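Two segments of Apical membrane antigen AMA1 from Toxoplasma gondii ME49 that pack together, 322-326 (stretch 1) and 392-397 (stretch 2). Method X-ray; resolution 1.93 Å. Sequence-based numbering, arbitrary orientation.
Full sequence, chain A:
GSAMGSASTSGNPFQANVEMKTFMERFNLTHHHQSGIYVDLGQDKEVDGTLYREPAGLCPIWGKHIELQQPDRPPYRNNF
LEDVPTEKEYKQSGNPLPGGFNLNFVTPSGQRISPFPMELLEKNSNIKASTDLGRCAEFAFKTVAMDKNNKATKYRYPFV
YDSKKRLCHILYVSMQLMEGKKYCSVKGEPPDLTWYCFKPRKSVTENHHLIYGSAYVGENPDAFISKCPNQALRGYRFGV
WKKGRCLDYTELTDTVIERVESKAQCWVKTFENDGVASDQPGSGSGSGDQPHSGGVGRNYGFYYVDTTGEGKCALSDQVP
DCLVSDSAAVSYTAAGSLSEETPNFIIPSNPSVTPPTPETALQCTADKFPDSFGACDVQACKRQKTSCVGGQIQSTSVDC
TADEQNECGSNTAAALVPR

Stretch 1 322-326: CLVSD
Stretch 2, residues 392-397: QIQSTS

Two strands need not run alongside one another to share hydrogen bonds; where they cross, a few small polar side chains can supplement the backbone bonds. The contact between residues 322-326 and 392-397 of AMA1 illustrates the principle. The segments are extended, their N-to-C directions are at 92°, and their axes approach to 4.7 Å. At the crossing a single pair is in register, Val324 with Ser395, with their CA atoms 5.0 Å apart, and the bonds gather around it.

Stretch 1 enters through Cys322 (phi/psi -157/176, chi1 p at 60°), which is buried, bonded covalently elsewhere in the structure, and too distant to touch stretch 2. Leu323 (-134/151; chi1 m, chi2 t) contributes its backbone rather than its side chain, which points sideways and stays 5.7 Å or more from the other strand. Its carbonyl accepts a hydrogen bond from the Ser395 hydroxyl, with Leu323 O and Ser395 OG 2.7 Å apart. Ser395 (-157/112) directs its CA-to-CB bond toward stretch 1, and chi1 in t, 165°, carries the hydroxyl to that oxygen.

At Val324 (-119/127, chi1 t at 166°) the CA-to-CB bond points sideways, though CG1 still comes to 3.7 Å from Ser395 O, and the main chain makes the closer contact. Val324 CA lies 3.3 Å from Ser395 O in a CA-H...O contact, 134° at the hydrogen. The same carbonyl takes a stronger bond from the next amide: Ser325 N donates to Ser395 O at 2.8 Å, with an N-H...O angle of 156°.

Ser325 (-65/138) is the centre of the contact, and stretch 2 covers 83 Å² of it, the largest share of any residue here. Its CA-to-CB bond points toward stretch 2, and chi1 in m, -41°, places the hydroxyl to accept from the opposing backbone: Ser395 N to Ser325 OG is 2.7 Å, at 137°. Each serine's amide thus donates to the other residue, Ser325 N to a carbonyl and Ser395 N to a hydroxyl. A short side chain suits this position, for Ser325 OG sits only 3.1 Å from Gln394 CA. Gln394 (-97/151; chi1 m, chi2 m) starts sideways but brings its end nearer, NE2 lying 3.7 Å from Ser325 OG. Beyond Ser395, Thr396 (-151/179, chi1 p at 57°) adds a nonpolar touch, its CG2 4.2 Å from Ser325 CB.

Asp326 (-168/105, chi1 t) points away and makes no contact with stretch 2; its carboxylate is hydrogen-bonded elsewhere in the structure. The whole junction buries just 231 Å², showing how compact a hydrogen-bonded crossing can be.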

ATOM      1  N   CYS A 322     -20.516   0.177   1.162  1.00 32.83           N
ATOM      2  CA  CYS A 322     -21.326  -0.499   0.168  1.00 37.33           C
ATOM      3  C   CYS A 322     -20.688  -0.307  -1.211  1.00 36.96           C
ATOM      4  O   CYS A 322     -19.672   0.389  -1.361  1.00 36.15           O
ATOM      5  CB  CYS A 322     -22.774   0.015   0.183  1.00 38.02           C
ATOM      6  SG  CYS A 322     -22.990   1.796  -0.162  1.00 39.86           S
ATOM      7  N   LEU A 323     -21.287  -0.945  -2.205  1.00 33.39           N
ATOM      8  CA  LEU A 323     -20.813  -0.909  -3.573  1.00 32.76           C
ATOM      9  C   LEU A 323     -21.955  -0.649  -4.509  1.00 35.66           C
ATOM     10  O   LEU A 323     -23.090  -1.056  -4.254  1.00 36.59           O
ATOM     11  CB  LEU A 323     -20.158  -2.232  -3.976  1.00 34.02           C
ATOM     12  CG  LEU A 323     -18.990  -2.749  -3.149  1.00 35.87           C
ATOM     13  CD1 LEU A 323     -18.592  -4.158  -3.594  1.00 36.73           C
ATOM     14  CD2 LEU A 323     -17.837  -1.767  -3.287  1.00 32.22           C
ATOM     15  N   VAL A 324     -21.634  -0.016  -5.617  1.00 33.80           N
ATOM     16  CA  VAL A 324     -22.586   0.222  -6.680  1.00 38.10           C
ATOM     17  C   VAL A 324     -22.054  -0.485  -7.906  1.00 38.09           C
ATOM     18  O   VAL A 324     -20.905  -0.277  -8.285  1.00 34.21           O
ATOM     19  CB  VAL A 324     -22.778   1.738  -6.937  1.00 34.05           C
ATOM     20  CG1 VAL A 324     -23.500   2.016  -8.272  1.00 35.24           C
ATOM     21  CG2 VAL A 324     -23.502   2.367  -5.762  1.00 37.26           C
ATOM     22  N   SER A 325     -22.885  -1.330  -8.527  1.00 40.27           N
ATOM     23  CA  SER A 325     -22.490  -2.048  -9.746  1.00 35.84           C
ATOM     24  C   SER A 325     -22.258  -1.114 -10.911  1.00 34.29           C
ATOM     25  O   SER A 325     -23.040  -0.201 -11.151  1.00 37.47           O
ATOM     26  CB  SER A 325     -23.566  -3.075 -10.133  1.00 42.92           C
ATOM     27  OG  SER A 325     -24.048  -3.719  -8.979  1.00 48.44           O
ATOM     28  N   ASP A 326     -21.202  -1.376 -11.670  1.00 32.82           N
ATOM     29  CA  ASP A 326     -20.893  -0.597 -12.859  1.00 35.24           C
ATOM     30  C   ASP A 326     -19.827  -1.354 -13.616  1.00 39.49           C
ATOM     31  O   ASP A 326     -18.673  -1.370 -13.220  1.00 34.88           O
ATOM     32  CB  ASP A 326     -20.407   0.810 -12.499  1.00 36.48           C
ATOM     33  CG  ASP A 326     -19.971   1.619 -13.718  1.00 38.05           C
ATOM     34  OD1 ASP A 326     -20.086   1.107 -14.861  1.00 38.23           O
ATOM     35  OD2 ASP A 326     -19.499   2.773 -13.549  1.00 40.51           O
ATOM     36  N   GLN A 392     -24.059 -12.652  -9.973  1.00 81.22           N
ATOM     37  CA  GLN A 392     -23.291 -11.624  -9.290  1.00 75.94           C
ATOM     38  C   GLN A 392     -24.203 -10.526  -8.766  1.00 67.47           C
ATOM     39  O   GLN A 392     -25.081 -10.054  -9.484  1.00 69.07           O
ATOM     40  CB  GLN A 392     -22.259 -11.037 -10.247  1.00 74.70           C
ATOM     41  CG  GLN A 392     -20.879 -10.906  -9.668  1.00 74.12           C
ATOM     42  CD  GLN A 392     -19.922 -10.276 -10.658  1.00 73.66           C
ATOM     43  OE1 GLN A 392     -20.063 -10.441 -11.877  1.00 67.10           O
ATOM     44  NE2 GLN A 392     -18.943  -9.539 -10.138  1.00 69.95           N
ATOM     45  N   ILE A 393     -23.983 -10.104  -7.527  1.00 63.38           N
ATOM     46  CA  ILE A 393     -24.805  -9.051  -6.937  1.00 60.16           C
ATOM     47  C   ILE A 393     -24.797  -7.751  -7.719  1.00 56.81           C
ATOM     48  O   ILE A 393     -23.731  -7.204  -8.032  1.00 53.29           O
ATOM     49  CB  ILE A 393     -24.365  -8.732  -5.526  1.00 58.33           C
ATOM     50  CG1 ILE A 393     -24.377 -10.022  -4.719  1.00 64.99           C
ATOM     51  CG2 ILE A 393     -25.277  -7.649  -4.924  1.00 53.84           C
ATOM     52  CD1 ILE A 393     -24.357  -9.824  -3.249  1.00 66.89           C
ATOM     53  N   GLN A 394     -26.002  -7.282  -8.031  1.00 53.60           N
ATOM     54  CA  GLN A 394     -26.225  -5.943  -8.542  1.00 55.92           C
ATOM     55  C   GLN A 394     -26.628  -5.058  -7.373  1.00 58.30           C
ATOM     56  O   GLN A 394     -27.214  -5.525  -6.388  1.00 55.38           O
ATOM     57  CB  GLN A 394     -27.310  -5.889  -9.609  1.00 59.62           C
ATOM     58  CG  GLN A 394     -27.025  -6.654 -10.857  1.00 68.39           C
ATOM     59  CD  GLN A 394     -26.010  -5.980 -11.749  1.00 69.83           C
ATOM     60  OE1 GLN A 394     -26.368  -5.192 -12.632  1.00 68.29           O
ATOM     61  NE2 GLN A 394     -24.737  -6.302 -11.541  1.00 67.10           N
ATOM     62  N   SER A 395     -26.289  -3.780  -7.500  1.00 54.16           N
ATOM     63  CA  SER A 395     -26.615  -2.757  -6.520  1.00 52.40           C
ATOM     64  C   SER A 395     -26.577  -1.440  -7.255  1.00 50.51           C
ATOM     65  O   SER A 395     -25.512  -1.022  -7.707  1.00 44.78           O
ATOM     66  CB  SER A 395     -25.629  -2.758  -5.359  1.00 47.24           C
ATOM     67  OG  SER A 395     -25.739  -1.564  -4.588  1.00 40.60           O
ATOM     68  N   THR A 396     -27.738  -0.813  -7.414  1.00 48.01           N
ATOM     69  CA  THR A 396     -27.852   0.428  -8.170  1.00 48.94           C
ATOM     70  C   THR A 396     -28.993   1.273  -7.634  1.00 52.28           C
ATOM     71  O   THR A 396     -29.683   0.886  -6.689  1.00 51.77           O
ATOM     72  CB  THR A 396     -28.107   0.189  -9.671  1.00 57.98           C
ATOM     73  OG1 THR A 396     -29.293  -0.603  -9.827  1.00 65.63           O
ATOM     74  CG2 THR A 396     -26.922  -0.505 -10.344  1.00 56.78           C
ATOM     75  N   SER A 397     -29.166   2.435  -8.250  1.00 60.22           N
ATOM     76  CA  SER A 397     -30.260   3.341  -7.926  1.00 65.66           C
ATOM     77  C   SER A 397     -31.167   3.531  -9.136  1.00 70.02           C
ATOM     78  O   SER A 397     -30.692   3.787 -10.250  1.00 66.48           O
ATOM     79  CB  SER A 397     -29.722   4.690  -7.454  1.00 61.49           C
ATOM     80  OG  SER A 397     -29.528   4.670  -6.051  1.00 63.98           O
TER